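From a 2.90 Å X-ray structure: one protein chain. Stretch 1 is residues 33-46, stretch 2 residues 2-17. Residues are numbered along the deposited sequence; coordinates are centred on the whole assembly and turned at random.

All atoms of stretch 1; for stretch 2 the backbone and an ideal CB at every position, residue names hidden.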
# COMPACT_ATOMS: atom_id res chain seq x y z
N PRO B 33 8.95 28.45 -36.62
CA PRO B 33 9.98 28.61 -37.64
C PRO B 33 10.40 30.07 -37.79
O PRO B 33 9.54 30.96 -37.74
CB PRO B 33 9.30 28.07 -38.89
CG PRO B 33 8.50 26.94 -38.35
CD PRO B 33 7.90 27.52 -37.08
N LEU B 34 11.69 30.34 -37.96
CA LEU B 34 12.13 31.72 -38.13
C LEU B 34 11.97 32.15 -39.59
O LEU B 34 12.07 31.32 -40.49
CB LEU B 34 13.58 31.87 -37.68
CG LEU B 34 13.91 31.47 -36.24
CD1 LEU B 34 15.21 32.15 -35.83
CD2 LEU B 34 12.79 31.89 -35.31
N PRO B 35 11.70 33.45 -39.83
CA PRO B 35 11.54 33.89 -41.23
C PRO B 35 12.86 34.39 -41.80
O PRO B 35 12.88 35.06 -42.83
CB PRO B 35 10.50 35.02 -41.13
CG PRO B 35 9.92 34.89 -39.72
CD PRO B 35 11.11 34.44 -38.92
N PHE B 36 13.95 34.05 -41.12
CA PHE B 36 15.28 34.45 -41.57
C PHE B 36 16.36 33.43 -41.25
O PHE B 36 16.13 32.48 -40.49
CB PHE B 36 15.66 35.79 -40.95
CG PHE B 36 15.38 35.88 -39.49
CD1 PHE B 36 14.08 35.88 -39.02
CD2 PHE B 36 16.43 36.03 -38.59
CE1 PHE B 36 13.82 36.04 -37.66
CE2 PHE B 36 16.20 36.19 -37.22
CZ PHE B 36 14.89 36.19 -36.75
N ASN B 37 17.55 33.62 -41.82
CA ASN B 37 18.64 32.69 -41.57
C ASN B 37 19.49 33.15 -40.42
O ASN B 37 20.31 34.05 -40.57
CB ASN B 37 19.53 32.54 -42.80
CG ASN B 37 19.12 31.37 -43.66
OD1 ASN B 37 17.99 31.30 -44.16
ND2 ASN B 37 20.05 30.42 -43.84
N VAL B 38 19.30 32.52 -39.26
CA VAL B 38 20.07 32.89 -38.08
C VAL B 38 21.54 33.02 -38.45
O VAL B 38 22.26 33.88 -37.94
CB VAL B 38 19.93 31.82 -36.98
CG1 VAL B 38 20.60 32.31 -35.69
CG2 VAL B 38 18.47 31.50 -36.77
N SER B 39 21.97 32.15 -39.35
CA SER B 39 23.34 32.13 -39.83
C SER B 39 23.71 33.48 -40.45
O SER B 39 24.75 34.05 -40.13
CB SER B 39 23.49 31.02 -40.87
OG SER B 39 22.43 31.06 -41.81
N GLU B 40 22.85 33.98 -41.34
CA GLU B 40 23.08 35.25 -42.03
C GLU B 40 23.01 36.41 -41.07
O GLU B 40 23.94 37.22 -40.97
CB GLU B 40 22.06 35.42 -43.15
CG GLU B 40 22.12 34.27 -44.11
CD GLU B 40 21.02 34.28 -45.13
OE1 GLU B 40 20.96 33.33 -45.95
OE2 GLU B 40 20.21 35.23 -45.11
N VAL B 41 21.89 36.49 -40.35
CA VAL B 41 21.69 37.53 -39.36
C VAL B 41 22.86 37.52 -38.40
O VAL B 41 23.18 38.52 -37.77
CB VAL B 41 20.38 37.29 -38.57
CG1 VAL B 41 20.25 38.33 -37.47
CG2 VAL B 41 19.19 37.34 -39.51
N GLY B 42 23.51 36.37 -38.29
CA GLY B 42 24.65 36.26 -37.40
C GLY B 42 25.94 36.66 -38.07
O GLY B 42 26.86 37.15 -37.41
N ALA B 43 26.02 36.45 -39.38
CA ALA B 43 27.22 36.82 -40.12
C ALA B 43 27.30 38.33 -40.04
O ALA B 43 28.39 38.90 -39.93
CB ALA B 43 27.11 36.38 -41.56
N LYS B 44 26.12 38.97 -40.07
CA LYS B 44 26.01 40.42 -39.98
C LYS B 44 26.10 40.92 -38.53
O LYS B 44 25.57 41.97 -38.19
CB LYS B 44 24.68 40.90 -40.58
CG LYS B 44 24.66 41.03 -42.09
CD LYS B 44 24.16 42.42 -42.53
CE LYS B 44 22.83 42.82 -41.89
NZ LYS B 44 21.70 41.86 -42.11
N ALA B 45 26.78 40.16 -37.67
CA ALA B 45 26.93 40.53 -36.28
C ALA B 45 28.33 40.14 -35.83
O ALA B 45 29.08 40.96 -35.29
CB ALA B 45 25.90 39.82 -35.43
N LEU B 46 28.67 38.88 -36.05
CA LEU B 46 29.98 38.35 -35.70
C LEU B 46 30.77 38.28 -36.99
O LEU B 46 30.19 38.14 -38.07
CB LEU B 46 29.85 36.94 -35.12
CG LEU B 46 28.78 36.70 -34.06
CD1 LEU B 46 28.96 35.30 -33.52
CD2 LEU B 46 28.88 37.71 -32.93
N UNK B 2 10.20 39.82 -30.97
CA UNK B 2 11.35 39.34 -30.22
C UNK B 2 11.77 37.95 -30.69
O UNK B 2 10.99 37.00 -30.66
CB UNK B 2 11.04 39.32 -28.72
N UNK B 3 13.02 37.85 -31.13
CA UNK B 3 13.55 36.57 -31.58
C UNK B 3 14.75 36.23 -30.71
O UNK B 3 15.56 37.09 -30.39
CB UNK B 3 13.93 36.61 -33.06
N UNK B 4 14.85 34.96 -30.31
CA UNK B 4 15.95 34.53 -29.45
C UNK B 4 16.96 33.68 -30.20
O UNK B 4 16.82 32.47 -30.30
CB UNK B 4 15.41 33.75 -28.25
N UNK B 5 18.00 34.32 -30.73
CA UNK B 5 19.03 33.59 -31.45
C UNK B 5 20.18 33.35 -30.48
O UNK B 5 20.27 34.02 -29.46
CB UNK B 5 19.49 34.35 -32.69
N UNK B 6 21.06 32.40 -30.80
CA UNK B 6 22.16 32.06 -29.91
C UNK B 6 23.13 33.18 -29.52
O UNK B 6 23.85 33.04 -28.53
CB UNK B 6 22.97 30.94 -30.57
N UNK B 7 23.17 34.27 -30.29
CA UNK B 7 24.07 35.38 -29.96
C UNK B 7 23.35 36.56 -29.34
O UNK B 7 23.95 37.34 -28.60
CB UNK B 7 24.81 35.84 -31.22
N UNK B 8 22.06 36.70 -29.63
CA UNK B 8 21.31 37.81 -29.07
C UNK B 8 19.85 37.87 -29.48
O UNK B 8 19.29 36.89 -29.99
CB UNK B 8 21.99 39.12 -29.47
N UNK B 9 19.24 39.04 -29.27
CA UNK B 9 17.83 39.27 -29.59
C UNK B 9 17.64 40.14 -30.83
O UNK B 9 17.83 41.36 -30.79
CB UNK B 9 17.13 39.92 -28.40
N UNK B 10 17.25 39.50 -31.92
CA UNK B 10 17.02 40.18 -33.19
C UNK B 10 15.54 40.59 -33.33
O UNK B 10 14.65 40.01 -32.70
CB UNK B 10 17.44 39.28 -34.35
N UNK B 11 15.32 41.62 -34.15
CA UNK B 11 14.00 42.16 -34.47
C UNK B 11 14.22 42.85 -35.82
O UNK B 11 13.33 42.88 -36.68
CB UNK B 11 13.46 43.11 -33.40
N UNK B 12 15.43 43.37 -35.97
CA UNK B 12 15.88 44.06 -37.16
C UNK B 12 17.22 44.64 -36.75
O UNK B 12 18.04 45.07 -37.57
CB UNK B 12 14.89 45.12 -37.65
N UNK B 13 17.45 44.61 -35.45
CA UNK B 13 18.67 45.12 -34.85
C UNK B 13 19.44 43.93 -34.25
O UNK B 13 19.38 42.83 -34.80
CB UNK B 13 18.36 46.18 -33.79
N UNK B 14 20.15 44.16 -33.15
CA UNK B 14 20.92 43.09 -32.51
C UNK B 14 21.55 43.48 -31.18
O UNK B 14 22.29 44.46 -31.09
CB UNK B 14 22.02 42.62 -33.46
N UNK B 15 21.24 42.71 -30.15
CA UNK B 15 21.77 42.95 -28.81
C UNK B 15 22.38 41.65 -28.32
O UNK B 15 21.67 40.72 -27.95
CB UNK B 15 20.69 43.45 -27.85
N UNK B 16 23.71 41.58 -28.32
CA UNK B 16 24.41 40.38 -27.88
C UNK B 16 24.30 40.22 -26.37
O UNK B 16 23.71 41.06 -25.69
CB UNK B 16 25.88 40.43 -28.30
N UNK B 17 24.85 39.12 -25.85
CA UNK B 17 24.84 38.86 -24.42
C UNK B 17 26.24 39.13 -23.88
O UNK B 17 27.22 38.87 -24.57
CB UNK B 17 24.39 37.43 -24.12

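At position 2 the CB has nothing of the opposing stretch within 5.5 Å, so almost any side chain would suit; it is Arg2. The CB of position 3 points toward stretch 1, lying 3.8 Å from Phe36 CZ, with Leu34 and Pro35 beyond, an apolar setting that would suit a large aliphatic or an aromatic residue. Tyr3 fills it, receiving the edge of the Phe36 ring on its face (centroids 4.7 Å apart, planes at 71°), while Tyr3 OH reaches to 3.2 Å from Pro35 CD. Position 4 points away and is open to polar choices; it is Asn4.

The CB of position 5 again points toward stretch 1, 3.8 Å from Val38 CG1, among Leu34, Phe36 and Val41; a branched aliphatic would fit. Leu5 does so, its CD2 packing 3.5 Å from Leu34 CD1 and its CD1 3.7 Å from Phe36 CE2.

The CB of position 6 points sideways and touches nothing, so only a long side chain could reach stretch 1. Trp6 achieves this with chi1 in the p well, bringing CH2 to 3.4 Å from Leu46 CD1. Position 7 points toward the helix, where Gly42 leaves a gap flanked by Val38 and Ala45; a long apolar or flat ring would suit. Phe7 inserts its ring, CZ lying 3.3 Å from Gly42 CA. An ideal CB on Gly42 would come within 2.9 Å of Phe7 CE1.

Position 8, with phi/psi of 179/-163, favours glycine, and a CB there would lie 2.2 Å from the backbone O of position 15; it is Gly8. Position 9 is out of reach and undemanding; it is Val9.

Position 10 points toward Val41 and Phe36, its CB 4.3 Å from Val41 CG1, and could take an aliphatic or aromatic residue. Tyr10 lays one ring face against Val41, with CD1 3.4 Å from Val41 CG1, and meets the Phe36 ring obliquely.

Position 11 turns away from stretch 1, and a polar residue is acceptable: Asp11, whose OD1 accepts a hydrogen bond from the backbone N of position 13 (2.9 Å). Position 12 also turns away, leaving glycine acceptable; it is Gly12. Position 13 does likewise and admits a polar residue, Lys13.

Position 14 points toward Ala45, its CB 5.2 Å from Ala45 CB, allowing medium or long side chains; Glu14 brings OE2 to 4.2 Å from Ala45 CB. Position 15 is out of reach, with no preference set; it is Ile15. From position 16 a long chain could reach Ala45 and Leu46: Lys16 extends NZ to 3.3 Å from Ala45 CB, and NZ forms a long salt bridge with Glu14 OE2 (3.7 Å). Position 17, equally unconstrained, is Leu17.

Stretch 2 2-17: RYNLWFGVYDGKEIKL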
# COMPACT_ATOMS: atom_id res chain seq x y z
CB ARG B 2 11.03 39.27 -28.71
CG ARG B 2 12.08 38.52 -27.90
CD ARG B 2 11.63 38.23 -26.47
NE ARG B 2 12.42 37.14 -25.88
CZ ARG B 2 12.19 36.59 -24.69
NH1 ARG B 2 11.19 37.02 -23.92
NH2 ARG B 2 12.96 35.59 -24.27
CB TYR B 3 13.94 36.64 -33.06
CG TYR B 3 12.77 36.58 -34.02
CD1 TYR B 3 12.49 37.65 -34.87
CD2 TYR B 3 11.98 35.45 -34.11
CE1 TYR B 3 11.44 37.59 -35.79
CE2 TYR B 3 10.93 35.36 -35.02
CZ TYR B 3 10.67 36.43 -35.86
OH TYR B 3 9.65 36.32 -36.79
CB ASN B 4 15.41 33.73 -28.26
CG ASN B 4 14.34 34.49 -27.46
OD1 ASN B 4 13.14 34.26 -27.64
ND2 ASN B 4 14.78 35.39 -26.58
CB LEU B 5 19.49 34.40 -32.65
CG LEU B 5 18.35 35.04 -33.46
CD1 LEU B 5 18.93 35.56 -34.78
CD2 LEU B 5 17.23 34.04 -33.72
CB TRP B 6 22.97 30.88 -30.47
CG TRP B 6 23.80 31.17 -31.69
CD1 TRP B 6 23.42 31.06 -33.00
CD2 TRP B 6 25.18 31.55 -31.71
NE1 TRP B 6 24.48 31.34 -33.83
CE2 TRP B 6 25.57 31.65 -33.06
CE3 TRP B 6 26.13 31.82 -30.71
CZ2 TRP B 6 26.87 31.99 -33.45
CZ3 TRP B 6 27.42 32.16 -31.09
CH2 TRP B 6 27.78 32.25 -32.45
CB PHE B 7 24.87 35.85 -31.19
CG PHE B 7 24.07 35.90 -32.47
CD1 PHE B 7 23.98 34.78 -33.30
CD2 PHE B 7 23.40 37.06 -32.84
CE1 PHE B 7 23.22 34.81 -34.47
CE2 PHE B 7 22.65 37.11 -34.00
CZ PHE B 7 22.55 35.98 -34.82
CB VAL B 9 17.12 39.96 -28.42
CG1 VAL B 9 15.61 39.93 -28.64
CG2 VAL B 9 17.49 39.29 -27.11
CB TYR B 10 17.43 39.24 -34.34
CG TYR B 10 17.09 39.73 -35.73
CD1 TYR B 10 17.95 40.57 -36.43
CD2 TYR B 10 15.87 39.38 -36.33
CE1 TYR B 10 17.60 41.06 -37.70
CE2 TYR B 10 15.52 39.88 -37.59
CZ TYR B 10 16.38 40.72 -38.26
OH TYR B 10 16.00 41.24 -39.47
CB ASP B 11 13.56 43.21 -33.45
CG ASP B 11 14.42 44.45 -33.50
OD1 ASP B 11 15.63 44.35 -33.21
OD2 ASP B 11 13.89 45.53 -33.84
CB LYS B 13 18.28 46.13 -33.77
CG LYS B 13 17.23 47.12 -34.28
CD LYS B 13 16.47 47.83 -33.16
CE LYS B 13 15.35 48.71 -33.72
NZ LYS B 13 14.53 49.36 -32.66
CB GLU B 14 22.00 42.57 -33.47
CG GLU B 14 22.73 43.67 -34.26
CD GLU B 14 24.12 44.01 -33.71
OE1 GLU B 14 24.23 44.41 -32.53
OE2 GLU B 14 25.11 43.88 -34.47
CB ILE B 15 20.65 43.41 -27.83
CG1 ILE B 15 20.25 44.86 -28.11
CG2 ILE B 15 21.14 43.29 -26.38
CD1 ILE B 15 21.28 45.91 -27.71
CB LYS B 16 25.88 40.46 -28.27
CG LYS B 16 26.11 40.45 -29.76
CD LYS B 16 25.50 41.67 -30.42
CE LYS B 16 25.43 41.49 -31.92
NZ LYS B 16 26.77 41.19 -32.50
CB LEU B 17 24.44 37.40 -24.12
CG LEU B 17 22.96 37.03 -24.21
CD1 LEU B 17 22.54 36.93 -25.66
CD2 LEU B 17 22.72 35.72 -23.48
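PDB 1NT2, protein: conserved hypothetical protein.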